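Local coordinates for secreted effector protein SifA (PDB 3CXB) that is required for endosomal tubulation and formation of Salmonella-induced filaments in host epithelial cells, and interacts with host PLEKHM2, at residues A[49-53]-A[64-68]; A[152-156]-A[182-186]; A[160-164]-A[176-180]; A[230-234]-A[317-322]; A[237-242]-A[313-317]. All blocks are in the same frame, centred on the assembly; numbering follows the deposited sequence.

Contact 1 (A[49-53]-A[64-68]); sequences CLHEM and RLTEI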
# COMPACT_ATOMS: atom_id res chain seq x y z
N CYS A 49 -15.08 9.91 -5.40
CA CYS A 49 -13.87 9.80 -4.60
C CYS A 49 -14.01 10.68 -3.37
O CYS A 49 -13.95 10.21 -2.23
CB CYS A 49 -12.66 10.29 -5.39
SG CYS A 49 -11.91 9.09 -6.48
N LEU A 50 -14.20 11.97 -3.61
CA LEU A 50 -14.35 12.93 -2.54
C LEU A 50 -15.41 12.44 -1.57
O LEU A 50 -15.21 12.47 -0.35
CB LEU A 50 -14.77 14.28 -3.11
CG LEU A 50 -13.71 15.03 -3.92
CD1 LEU A 50 -14.35 16.18 -4.70
CD2 LEU A 50 -12.65 15.56 -2.97
N HIS A 51 -16.54 11.99 -2.10
CA HIS A 51 -17.60 11.53 -1.24
C HIS A 51 -17.11 10.44 -0.31
O HIS A 51 -17.32 10.51 0.90
CB HIS A 51 -18.79 11.01 -2.02
CG HIS A 51 -19.84 10.41 -1.16
ND1 HIS A 51 -19.82 9.08 -0.77
CD2 HIS A 51 -20.94 10.95 -0.58
CE1 HIS A 51 -20.86 8.83 0.01
NE2 HIS A 51 -21.56 9.95 0.14
N GLU A 52 -16.46 9.42 -0.88
CA GLU A 52 -15.95 8.34 -0.04
C GLU A 52 -14.96 8.87 0.99
O GLU A 52 -14.90 8.41 2.14
CB GLU A 52 -15.25 7.28 -0.89
CG GLU A 52 -14.54 6.21 -0.04
CD GLU A 52 -13.72 5.24 -0.87
OE1 GLU A 52 -13.02 4.38 -0.30
OE2 GLU A 52 -13.78 5.33 -2.10
N MET A 53 -14.20 9.87 0.57
CA MET A 53 -13.16 10.42 1.42
C MET A 53 -13.57 11.28 2.56
O MET A 53 -13.01 11.18 3.65
CB MET A 53 -12.16 11.22 0.57
CG MET A 53 -11.08 11.89 1.40
SD MET A 53 -10.01 12.88 0.37
CE MET A 53 -9.96 14.38 1.27
N ARG A 64 -6.27 3.84 2.54
CA ARG A 64 -7.29 4.19 1.54
C ARG A 64 -7.30 5.71 1.31
O ARG A 64 -7.64 6.19 0.22
CB ARG A 64 -8.65 3.69 2.01
CG ARG A 64 -9.81 4.02 1.08
CD ARG A 64 -9.59 3.46 -0.30
NE ARG A 64 -10.65 3.86 -1.23
CZ ARG A 64 -10.49 3.96 -2.54
NH1 ARG A 64 -11.50 4.33 -3.32
NH2 ARG A 64 -9.30 3.69 -3.08
N LEU A 65 -6.93 6.45 2.34
CA LEU A 65 -6.84 7.91 2.24
C LEU A 65 -5.82 8.26 1.16
O LEU A 65 -6.13 9.00 0.24
CB LEU A 65 -6.36 8.54 3.54
CG LEU A 65 -6.97 9.90 3.91
CD1 LEU A 65 -6.23 10.47 5.07
CD2 LEU A 65 -6.94 10.85 2.77
N THR A 66 -4.60 7.74 1.29
CA THR A 66 -3.57 8.05 0.30
C THR A 66 -3.96 7.62 -1.11
O THR A 66 -3.69 8.36 -2.07
CB THR A 66 -2.21 7.42 0.64
OG1 THR A 66 -2.28 6.01 0.43
CG2 THR A 66 -1.84 7.69 2.10
N GLU A 67 -4.60 6.46 -1.24
CA GLU A 67 -4.97 6.01 -2.58
C GLU A 67 -5.87 7.03 -3.25
O GLU A 67 -5.62 7.46 -4.38
CB GLU A 67 -5.73 4.68 -2.56
CG GLU A 67 -4.94 3.45 -2.19
CD GLU A 67 -5.82 2.23 -2.09
OE1 GLU A 67 -5.28 1.12 -1.85
OE2 GLU A 67 -7.06 2.38 -2.24
N ILE A 68 -6.93 7.40 -2.54
CA ILE A 68 -7.92 8.31 -3.10
C ILE A 68 -7.29 9.58 -3.58
O ILE A 68 -7.71 10.17 -4.58
CB ILE A 68 -9.01 8.64 -2.08
CG1 ILE A 68 -9.68 7.34 -1.61
CG2 ILE A 68 -10.05 9.54 -2.73
CD1 ILE A 68 -10.67 7.52 -0.44
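Charge pairing dominates the polar side of this contact. The carboxylate of Glu52 meets the guanidinium of Arg64 in a two-pronged salt bridge. Arg64 NE donates to Glu52 OE1 at 2.6 Å, almost in line, and Arg64 NH1 donates to Glu52 OE2 at 2.8 Å. The carboxylate therefore approaches the guanidinium at its edge, near its plane. The remaining nitrogen, Arg64 NH2, binds Glu67 OE2 at 2.7 Å, one turn further along its own helix. It also has a salt bridge to Glu71, so Arg64 joins acids on both helices into one network. Glu67 in turn is hydrogen-bonded to His300.

Apolar contacts lie next to the charges. Ile68 points at the other helix and is the residue most covered here. Its CG2 is 3.8 Å from Cys49 CB, and its CD1 is 4.1 Å from Met53 CB. Ile68 CD1 also touches Glu52 CD at 3.8 Å, so the apolar patch runs up to the salt bridge. Met53 SD reaches Leu65 CD2 at 4.4 Å. Met53 and Leu65 also pack on strands 108-114 and 118-123.

The axes of the two segments run nearly antiparallel, at 159°, and come within 10.4 Å. This is an antiparallel helical hairpin: helices 42-54 and 62-75 follow each other in the chain and pack beside the five-stranded antiparallel sheet.

Contact 2 (A[152-156]-A[182-186]); sequences YSEIV and EGYLY
Here a helix packs on the turn of a beta hairpin. Strand 145-153 ends at Ser153, and the chain turns through Glu154, Ile155 and Val156 before strand 158-167 returns. Tyr152 and Ser153 are extended, with phi/psi of -52/134° and -126/109°. Glu154 and Ile155 have helical values, -71/-12° and -69/-30°, and Val156 has -111/-8°. Val156 N bonds back to Ser153 O at 3.2 Å, which closes the turn. The partner, 182-186, is helical, with Tyr186 N bonded to Glu182 O at 3.2 Å. The nearest CA pairs are Ser153 with Glu182 at 7.5 Å and Ile155 with Leu185 at 7.4 Å.

Glu182 comes first. Its chi1 and chi2 are both t, and the extended chain brings OE2 to 2.6 Å from Ser153 OG, which donates a hydrogen bond to it. Ser153 chi1 is also t. Gly183 and Tyr184 do not meet the turn; Tyr184 packs instead on helix 258-267. Leu185, with chi1 m and chi2 p, points at the turn. Its CD2 is 3.8 Å from Val156 CG1, and its CB lies 3.9 Å from Ile155 CG2. Tyr186 has chi1 at -98°, which carries its ring back to the turn. Ile155, with chi1 and chi2 both m, covers one face of that ring in a CH-pi contact through CG1. At the ring's far end, Tyr186 OH lies 4.1 Å from Glu154 CG.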
# COMPACT_ATOMS: atom_id res chain seq x y z
N TYR A 152 7.40 10.61 -0.42
CA TYR A 152 7.01 10.49 -1.81
C TYR A 152 8.09 9.98 -2.75
O TYR A 152 9.23 10.45 -2.70
CB TYR A 152 6.53 11.85 -2.31
CG TYR A 152 6.14 11.87 -3.76
CD1 TYR A 152 4.92 11.35 -4.18
CD2 TYR A 152 6.99 12.42 -4.71
CE1 TYR A 152 4.54 11.38 -5.51
CE2 TYR A 152 6.62 12.44 -6.06
CZ TYR A 152 5.39 11.92 -6.45
OH TYR A 152 5.02 11.97 -7.77
N SER A 153 7.74 9.04 -3.61
CA SER A 153 8.69 8.49 -4.58
C SER A 153 8.06 8.65 -5.97
O SER A 153 7.11 7.94 -6.29
CB SER A 153 8.94 7.02 -4.29
OG SER A 153 9.78 6.45 -5.27
N GLU A 154 8.59 9.56 -6.78
CA GLU A 154 8.02 9.79 -8.10
C GLU A 154 8.24 8.68 -9.10
O GLU A 154 7.63 8.68 -10.17
CB GLU A 154 8.53 11.11 -8.69
CG GLU A 154 9.83 11.02 -9.46
CD GLU A 154 10.16 12.33 -10.16
OE1 GLU A 154 10.54 13.30 -9.47
OE2 GLU A 154 10.02 12.38 -11.41
N ILE A 155 9.10 7.73 -8.77
CA ILE A 155 9.33 6.60 -9.67
C ILE A 155 8.09 5.73 -9.68
O ILE A 155 7.79 5.08 -10.68
CB ILE A 155 10.55 5.76 -9.23
CG1 ILE A 155 11.82 6.51 -9.61
CG2 ILE A 155 10.55 4.39 -9.91
CD1 ILE A 155 11.85 6.92 -11.08
N VAL A 156 7.37 5.72 -8.57
CA VAL A 156 6.13 4.96 -8.44
C VAL A 156 4.95 5.94 -8.35
O VAL A 156 3.78 5.53 -8.41
CB VAL A 156 6.14 4.12 -7.17
CG1 VAL A 156 7.07 2.96 -7.33
CG2 VAL A 156 6.57 4.99 -6.00
N GLU A 182 14.36 2.30 -3.06
CA GLU A 182 13.94 3.10 -4.20
C GLU A 182 15.02 3.04 -5.28
O GLU A 182 14.73 3.18 -6.48
CB GLU A 182 13.71 4.55 -3.79
CG GLU A 182 13.37 5.44 -4.96
CD GLU A 182 13.13 6.88 -4.57
OE1 GLU A 182 13.91 7.42 -3.77
OE2 GLU A 182 12.16 7.47 -5.09
N GLY A 183 16.26 2.84 -4.84
CA GLY A 183 17.38 2.75 -5.76
C GLY A 183 17.24 1.58 -6.72
O GLY A 183 17.42 1.74 -7.92
N TYR A 184 16.91 0.40 -6.19
CA TYR A 184 16.75 -0.78 -7.03
C TYR A 184 15.83 -0.50 -8.20
O TYR A 184 15.89 -1.17 -9.22
CB TYR A 184 16.17 -1.93 -6.21
CG TYR A 184 17.13 -2.53 -5.21
CD1 TYR A 184 18.14 -3.40 -5.62
CD2 TYR A 184 17.05 -2.21 -3.86
CE1 TYR A 184 19.04 -3.95 -4.70
CE2 TYR A 184 17.94 -2.76 -2.93
CZ TYR A 184 18.94 -3.63 -3.35
OH TYR A 184 19.79 -4.16 -2.41
N LEU A 185 14.97 0.50 -8.05
CA LEU A 185 14.04 0.86 -9.12
C LEU A 185 14.67 1.88 -10.06
O LEU A 185 14.35 1.94 -11.24
CB LEU A 185 12.75 1.44 -8.53
CG LEU A 185 11.80 0.52 -7.77
CD1 LEU A 185 12.44 0.07 -6.49
CD2 LEU A 185 10.52 1.27 -7.46
N TYR A 186 15.55 2.71 -9.51
CA TYR A 186 16.23 3.72 -10.31
C TYR A 186 17.32 3.06 -11.13
O TYR A 186 17.62 3.48 -12.25
CB TYR A 186 16.81 4.80 -9.41
CG TYR A 186 15.93 6.02 -9.30
CD1 TYR A 186 15.66 6.80 -10.42
CD2 TYR A 186 15.37 6.41 -8.08
CE1 TYR A 186 14.87 7.94 -10.33
CE2 TYR A 186 14.58 7.55 -7.98
CZ TYR A 186 14.33 8.31 -9.12
OH TYR A 186 13.54 9.43 -9.04

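Contact 3 (A[160-164]-A[176-180]); sequences LPSTL and VPLDN
This contact belongs to a beta hairpin of strands 158-167 and 174-177, the second weakly bonded here, with a classic beta bulge on the first. Ser162 and Thr163 form the bulge opposite Lys149 of the other neighbouring strand, 145-153. Ser162 has phi/psi -84/-49°, whereas Thr163 and Leu164 are extended, at -138/145° and -96/125°. Val176 has -70/105° and Pro177 -64/157°. Thr163 and Pro177 are an antiparallel non-hydrogen-bonded pair, CA to CA 3.8 Å. On their shared face, Thr163 CG2 lies 3.7 Å from Pro177 CB. Leu164 N donates to Val176 O at 3.0 Å, and Leu178 N to Ser162 O at 2.5 Å. On the other face, Leu164 (chi1 t, chi2 m) places CD1 3.7 Å from Val176 CG1. Leu164 CB is 3.6 Å from Leu178 CD1. Leu178 is m, t and lies in loop, with phi/psi -135/29°. Asp93 accepts hydrogen bonds from the hydroxyls of Ser162 and Thr163. Pro161 and Leu178 pack on helix 283-303, and Leu178 also touches helix 258-267.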
# COMPACT_ATOMS: atom_id res chain seq x y z
N LEU A 160 6.44 5.80 -0.61
CA LEU A 160 6.90 4.44 -0.37
C LEU A 160 7.70 4.39 0.92
O LEU A 160 8.28 5.40 1.35
CB LEU A 160 7.75 3.94 -1.56
CG LEU A 160 9.24 4.31 -1.72
CD1 LEU A 160 9.45 5.80 -1.40
CD2 LEU A 160 10.10 3.48 -0.78
N PRO A 161 7.75 3.21 1.55
CA PRO A 161 8.47 2.98 2.81
C PRO A 161 9.87 3.60 2.82
O PRO A 161 10.80 3.02 2.28
CB PRO A 161 8.51 1.46 2.89
CG PRO A 161 7.27 1.06 2.20
CD PRO A 161 7.26 1.94 1.00
N SER A 162 10.05 4.77 3.44
CA SER A 162 11.38 5.37 3.46
C SER A 162 12.26 4.83 4.59
O SER A 162 13.40 4.44 4.34
CB SER A 162 11.31 6.89 3.54
OG SER A 162 10.85 7.31 4.80
N THR A 163 11.74 4.80 5.82
CA THR A 163 12.53 4.28 6.94
C THR A 163 11.70 3.40 7.88
O THR A 163 10.51 3.65 8.10
CB THR A 163 13.13 5.42 7.79
OG1 THR A 163 12.09 6.04 8.54
CG2 THR A 163 13.79 6.48 6.90
N LEU A 164 12.34 2.37 8.42
CA LEU A 164 11.68 1.44 9.34
C LEU A 164 11.94 1.82 10.80
O LEU A 164 13.08 1.95 11.21
CB LEU A 164 12.19 0.02 9.08
CG LEU A 164 11.72 -1.16 9.94
CD1 LEU A 164 12.18 -0.96 11.35
CD2 LEU A 164 10.21 -1.29 9.90
N VAL A 176 16.27 2.61 11.34
CA VAL A 176 16.95 2.11 10.15
C VAL A 176 16.30 2.52 8.84
O VAL A 176 15.27 1.98 8.46
CB VAL A 176 17.01 0.58 10.17
CG1 VAL A 176 15.67 0.03 10.61
CG2 VAL A 176 17.37 0.07 8.78
N PRO A 177 16.90 3.49 8.12
CA PRO A 177 16.32 3.94 6.84
C PRO A 177 16.29 2.82 5.77
O PRO A 177 17.06 1.86 5.83
CB PRO A 177 17.21 5.12 6.47
CG PRO A 177 18.52 4.73 7.03
CD PRO A 177 18.16 4.19 8.39
N LEU A 178 15.39 2.96 4.81
CA LEU A 178 15.24 1.96 3.76
C LEU A 178 15.14 2.65 2.42
O LEU A 178 14.50 2.12 1.51
CB LEU A 178 13.96 1.15 4.00
CG LEU A 178 13.76 0.58 5.40
CD1 LEU A 178 12.37 0.01 5.53
CD2 LEU A 178 14.80 -0.48 5.68
N ASP A 179 15.74 3.82 2.29
CA ASP A 179 15.67 4.55 1.03
C ASP A 179 16.50 3.91 -0.07
O ASP A 179 16.41 4.31 -1.23
CB ASP A 179 16.10 6.00 1.24
CG ASP A 179 17.40 6.12 2.02
OD1 ASP A 179 17.77 7.26 2.38
OD2 ASP A 179 18.04 5.07 2.27
N ASN A 180 17.28 2.91 0.28
CA ASN A 180 18.11 2.21 -0.70
C ASN A 180 17.23 1.41 -1.65
O ASN A 180 17.63 1.13 -2.78
CB ASN A 180 19.09 1.29 0.01
CG ASN A 180 20.04 2.04 0.92
OD1 ASN A 180 20.84 2.86 0.46
ND2 ASN A 180 19.96 1.77 2.22

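Contact 4 (A[230-234]-A[317-322]); sequences TQQNA and QLTTLH
Two helices of an all-helical region cross here, helix 228-241 over helix 307-324. Both segments, 230-234 and 317-322, are regular alpha helix. The signed crossing angle of the segments is 127°, and their axes are 8.8 Å apart at closest approach. The closest CA pairs are Ala234 with Leu318 at 5.1 Å and Thr230 with His322 at 6.6 Å. No hydrogen bond joins the segments; the contact is mainly apolar.

Thr230, chi1 m, points at the partner. Its CG2 is 3.5 Å from Leu321 CB and 3.8 Å from His322 N, while its hydroxyl is hydrogen-bonded to Ser227. Gln231 turns its CB away, but its CA lies 3.7 Å from Leu318 CD1. Its NE2 bonds to Ile226 O. Asn233 is at the margin, with CB 3.8 Å from Leu321 CD1. Ala234 sits at the close approach, where its small side chain meets Leu318 and Leu321; it also packs on Ile214 of helix 197-220. Leu318 is t, p and Leu321 is m, t. Ala234 CB is 3.8 Å from both Leu318 CA and Leu318 CD1, and 4.0 Å from Leu321 CD1.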
# COMPACT_ATOMS: atom_id res chain seq x y z
N THR A 230 -9.41 -29.09 -5.07
CA THR A 230 -10.02 -27.80 -4.77
C THR A 230 -8.90 -26.81 -4.50
O THR A 230 -8.96 -25.65 -4.92
CB THR A 230 -10.90 -27.82 -3.51
OG1 THR A 230 -11.72 -28.99 -3.50
CG2 THR A 230 -11.79 -26.57 -3.47
N GLN A 231 -7.87 -27.26 -3.82
CA GLN A 231 -6.76 -26.38 -3.52
C GLN A 231 -6.18 -25.82 -4.79
O GLN A 231 -5.83 -24.64 -4.85
CB GLN A 231 -5.69 -27.11 -2.72
CG GLN A 231 -6.12 -27.38 -1.29
CD GLN A 231 -5.10 -28.15 -0.50
OE1 GLN A 231 -3.93 -27.74 -0.41
NE2 GLN A 231 -5.52 -29.27 0.08
N GLN A 232 -6.09 -26.65 -5.83
CA GLN A 232 -5.53 -26.17 -7.08
C GLN A 232 -6.56 -25.37 -7.86
O GLN A 232 -6.22 -24.40 -8.55
CB GLN A 232 -5.00 -27.34 -7.93
CG GLN A 232 -4.07 -26.88 -9.05
CD GLN A 232 -2.83 -26.17 -8.52
OE1 GLN A 232 -2.90 -25.37 -7.59
NE2 GLN A 232 -1.68 -26.45 -9.14
N ASN A 233 -7.82 -25.77 -7.75
CA ASN A 233 -8.87 -25.05 -8.44
C ASN A 233 -8.91 -23.62 -7.92
O ASN A 233 -9.01 -22.67 -8.70
CB ASN A 233 -10.21 -25.76 -8.24
CG ASN A 233 -10.42 -26.92 -9.21
OD1 ASN A 233 -9.52 -27.73 -9.45
ND2 ASN A 233 -11.62 -27.00 -9.79
N ALA A 234 -8.81 -23.45 -6.60
CA ALA A 234 -8.83 -22.11 -6.02
C ALA A 234 -7.66 -21.30 -6.55
O ALA A 234 -7.82 -20.16 -7.01
CB ALA A 234 -8.78 -22.18 -4.48
N GLN A 317 -11.96 -18.03 -1.93
CA GLN A 317 -12.22 -18.88 -3.08
C GLN A 317 -12.17 -20.32 -2.61
O GLN A 317 -13.08 -21.12 -2.86
CB GLN A 317 -11.17 -18.66 -4.18
CG GLN A 317 -11.59 -17.65 -5.24
CD GLN A 317 -12.77 -18.13 -6.05
OE1 GLN A 317 -13.51 -17.33 -6.64
NE2 GLN A 317 -12.96 -19.44 -6.10
N LEU A 318 -11.10 -20.66 -1.90
CA LEU A 318 -10.93 -21.99 -1.38
C LEU A 318 -12.17 -22.42 -0.59
O LEU A 318 -12.72 -23.48 -0.81
CB LEU A 318 -9.70 -22.05 -0.48
CG LEU A 318 -9.35 -23.47 -0.05
CD1 LEU A 318 -8.80 -24.21 -1.28
CD2 LEU A 318 -8.31 -23.45 1.06
N THR A 319 -12.62 -21.58 0.31
CA THR A 319 -13.77 -21.94 1.12
C THR A 319 -15.05 -22.01 0.31
O THR A 319 -15.87 -22.92 0.50
CB THR A 319 -13.97 -20.96 2.27
OG1 THR A 319 -14.19 -19.64 1.75
CG2 THR A 319 -12.72 -20.96 3.17
N THR A 320 -15.23 -21.06 -0.60
CA THR A 320 -16.42 -21.03 -1.43
C THR A 320 -16.48 -22.26 -2.36
O THR A 320 -17.53 -22.88 -2.55
CB THR A 320 -16.48 -19.70 -2.24
OG1 THR A 320 -17.75 -19.58 -2.88
CG2 THR A 320 -15.39 -19.65 -3.28
N LEU A 321 -15.34 -22.62 -2.93
CA LEU A 321 -15.33 -23.79 -3.79
C LEU A 321 -15.65 -25.02 -2.96
O LEU A 321 -16.54 -25.80 -3.31
CB LEU A 321 -13.97 -23.96 -4.47
CG LEU A 321 -13.68 -23.03 -5.66
CD1 LEU A 321 -12.26 -23.30 -6.18
CD2 LEU A 321 -14.72 -23.27 -6.75
N HIS A 322 -14.95 -25.19 -1.84
CA HIS A 322 -15.17 -26.34 -0.98
C HIS A 322 -16.63 -26.55 -0.60
O HIS A 322 -17.16 -27.65 -0.74
CB HIS A 322 -14.35 -26.23 0.31
CG HIS A 322 -14.44 -27.45 1.17
ND1 HIS A 322 -13.95 -27.48 2.45
CD2 HIS A 322 -14.94 -28.68 0.92
CE1 HIS A 322 -14.14 -28.69 2.96
NE2 HIS A 322 -14.75 -29.43 2.06

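Contact 5 (A[237-242]-A[313-317]); sequences ETMAMC and MAEEQ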
# COMPACT_ATOMS: atom_id res chain seq x y z
N GLU A 237 -8.23 -20.36 -10.15
CA GLU A 237 -9.40 -19.50 -10.25
C GLU A 237 -9.06 -18.07 -9.83
O GLU A 237 -9.34 -17.12 -10.56
CB GLU A 237 -10.53 -20.05 -9.38
CG GLU A 237 -11.91 -19.55 -9.75
CD GLU A 237 -12.77 -20.63 -10.39
OE1 GLU A 237 -13.82 -20.29 -10.97
OE2 GLU A 237 -12.39 -21.82 -10.31
N THR A 238 -8.43 -17.91 -8.67
CA THR A 238 -8.09 -16.57 -8.24
C THR A 238 -7.04 -15.97 -9.17
O THR A 238 -7.08 -14.78 -9.48
CB THR A 238 -7.57 -16.52 -6.79
OG1 THR A 238 -6.17 -16.79 -6.79
CG2 THR A 238 -8.27 -17.56 -5.92
N MET A 239 -6.10 -16.79 -9.63
CA MET A 239 -5.09 -16.28 -10.55
C MET A 239 -5.81 -15.76 -11.80
O MET A 239 -5.45 -14.73 -12.35
CB MET A 239 -4.13 -17.39 -10.99
CG MET A 239 -3.08 -17.77 -9.98
SD MET A 239 -1.86 -16.49 -9.84
CE MET A 239 -0.65 -17.03 -11.01
N ALA A 240 -6.84 -16.50 -12.22
CA ALA A 240 -7.57 -16.10 -13.40
C ALA A 240 -8.28 -14.79 -13.19
O ALA A 240 -8.15 -13.88 -14.00
CB ALA A 240 -8.57 -17.18 -13.80
N MET A 241 -9.02 -14.67 -12.10
CA MET A 241 -9.74 -13.44 -11.83
C MET A 241 -8.82 -12.22 -11.80
O MET A 241 -9.22 -11.13 -12.18
CB MET A 241 -10.48 -13.54 -10.50
CG MET A 241 -11.86 -14.12 -10.63
SD MET A 241 -12.59 -14.45 -9.01
CE MET A 241 -12.62 -16.26 -9.06
N CYS A 242 -7.58 -12.42 -11.36
CA CYS A 242 -6.62 -11.32 -11.29
C CYS A 242 -5.98 -11.09 -12.63
O CYS A 242 -5.18 -10.17 -12.79
CB CYS A 242 -5.56 -11.62 -10.24
SG CYS A 242 -6.27 -11.79 -8.62
N MET A 313 -9.06 -12.93 -0.91
CA MET A 313 -10.02 -13.41 -1.89
C MET A 313 -9.66 -14.84 -2.27
O MET A 313 -10.52 -15.65 -2.62
CB MET A 313 -10.08 -12.48 -3.10
CG MET A 313 -8.85 -12.44 -3.94
SD MET A 313 -9.11 -11.31 -5.33
CE MET A 313 -10.01 -12.34 -6.46
N ALA A 314 -8.37 -15.15 -2.19
CA ALA A 314 -7.92 -16.49 -2.47
C ALA A 314 -8.46 -17.40 -1.37
O ALA A 314 -8.99 -18.46 -1.64
CB ALA A 314 -6.39 -16.56 -2.51
N GLU A 315 -8.33 -16.98 -0.12
CA GLU A 315 -8.83 -17.78 0.98
C GLU A 315 -10.34 -17.98 0.84
O GLU A 315 -10.86 -19.05 1.15
CB GLU A 315 -8.53 -17.08 2.31
CG GLU A 315 -7.05 -16.99 2.58
CD GLU A 315 -6.70 -16.02 3.68
OE1 GLU A 315 -5.50 -15.86 3.94
OE2 GLU A 315 -7.61 -15.41 4.28
N GLU A 316 -11.03 -16.96 0.34
CA GLU A 316 -12.47 -17.04 0.20
C GLU A 316 -12.85 -17.92 -0.96
O GLU A 316 -13.94 -18.48 -0.98
CB GLU A 316 -13.07 -15.64 0.04
CG GLU A 316 -12.97 -14.75 1.27
CD GLU A 316 -13.50 -13.36 0.98
OE1 GLU A 316 -14.63 -13.26 0.47
OE2 GLU A 316 -12.79 -12.37 1.26
N GLN A 317 -11.96 -18.03 -1.93
CA GLN A 317 -12.22 -18.88 -3.08
C GLN A 317 -12.17 -20.32 -2.61
O GLN A 317 -13.08 -21.12 -2.86
CB GLN A 317 -11.17 -18.66 -4.18
CG GLN A 317 -11.59 -17.65 -5.24
CD GLN A 317 -12.77 -18.13 -6.05
OE1 GLN A 317 -13.51 -17.33 -6.64
NE2 GLN A 317 -12.96 -19.44 -6.10
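Residues 237-241 are helical, and Cys242 follows. Residues 313-317 lie within a second helix. The axes of these two short segments approach to 9.9 Å, and their N-to-C directions differ by 134°, so they run obliquely antiparallel. The closest CA pair is Thr238 with Ala314, 5.8 Å apart. Within the helices, Met241 N bonds to Glu237 O at 2.9 Å and Gln317 N to Met313 O at 2.9 Å. No hydrogen bond crosses between the segments.

Thr238 is central to the contact. It is buried and points at the other helix. Its methyl, CG2, lies 3.6 Å from Ala314 CA, 4.0 Å from Ala314 CB and 3.4 Å from Gln317 CG. This close approach is consistent with the small side chain of Ala314. Gln317 folds its aliphatic part over Thr238, and its NE2 comes within 3.8 Å of Glu237 CG. A sulfur-rich patch lies toward the N-terminal end of segment 313-317. There Met313 CE is 4.2 Å from Met241 SD and 4.4 Å from Cys242 SG.

Helix 197-220 lies alongside: Thr238 and Met239 touch its Ile210, and Glu315 touches its Thr217. The contact is a helix-helix crossing in a helical bundle, joining the C-terminal part of helix 228-241 to the middle of helix 307-324.

In the fold
Along the chain, contact 1 closes first. Contacts 2 and 3 follow, then contacts 4 and 5. Contact 3 lies within the span bridged by contact 2, and contact 5 within that of contact 4. Contacts 2 and 3 have centres 11 Å apart and reach the same three-stranded sheet; Ser153 and Leu160 pack against each other between them. Contacts 4 and 5 have centres 9 Å apart, share Gln317, and both join helices 228-241 and 307-324. Contact 1, beside the five-stranded sheet, has its centre 23 to 33 Å from the others. Contacts 4 and 5, in the C-terminal helices, lie across the chain's centre from contact 3.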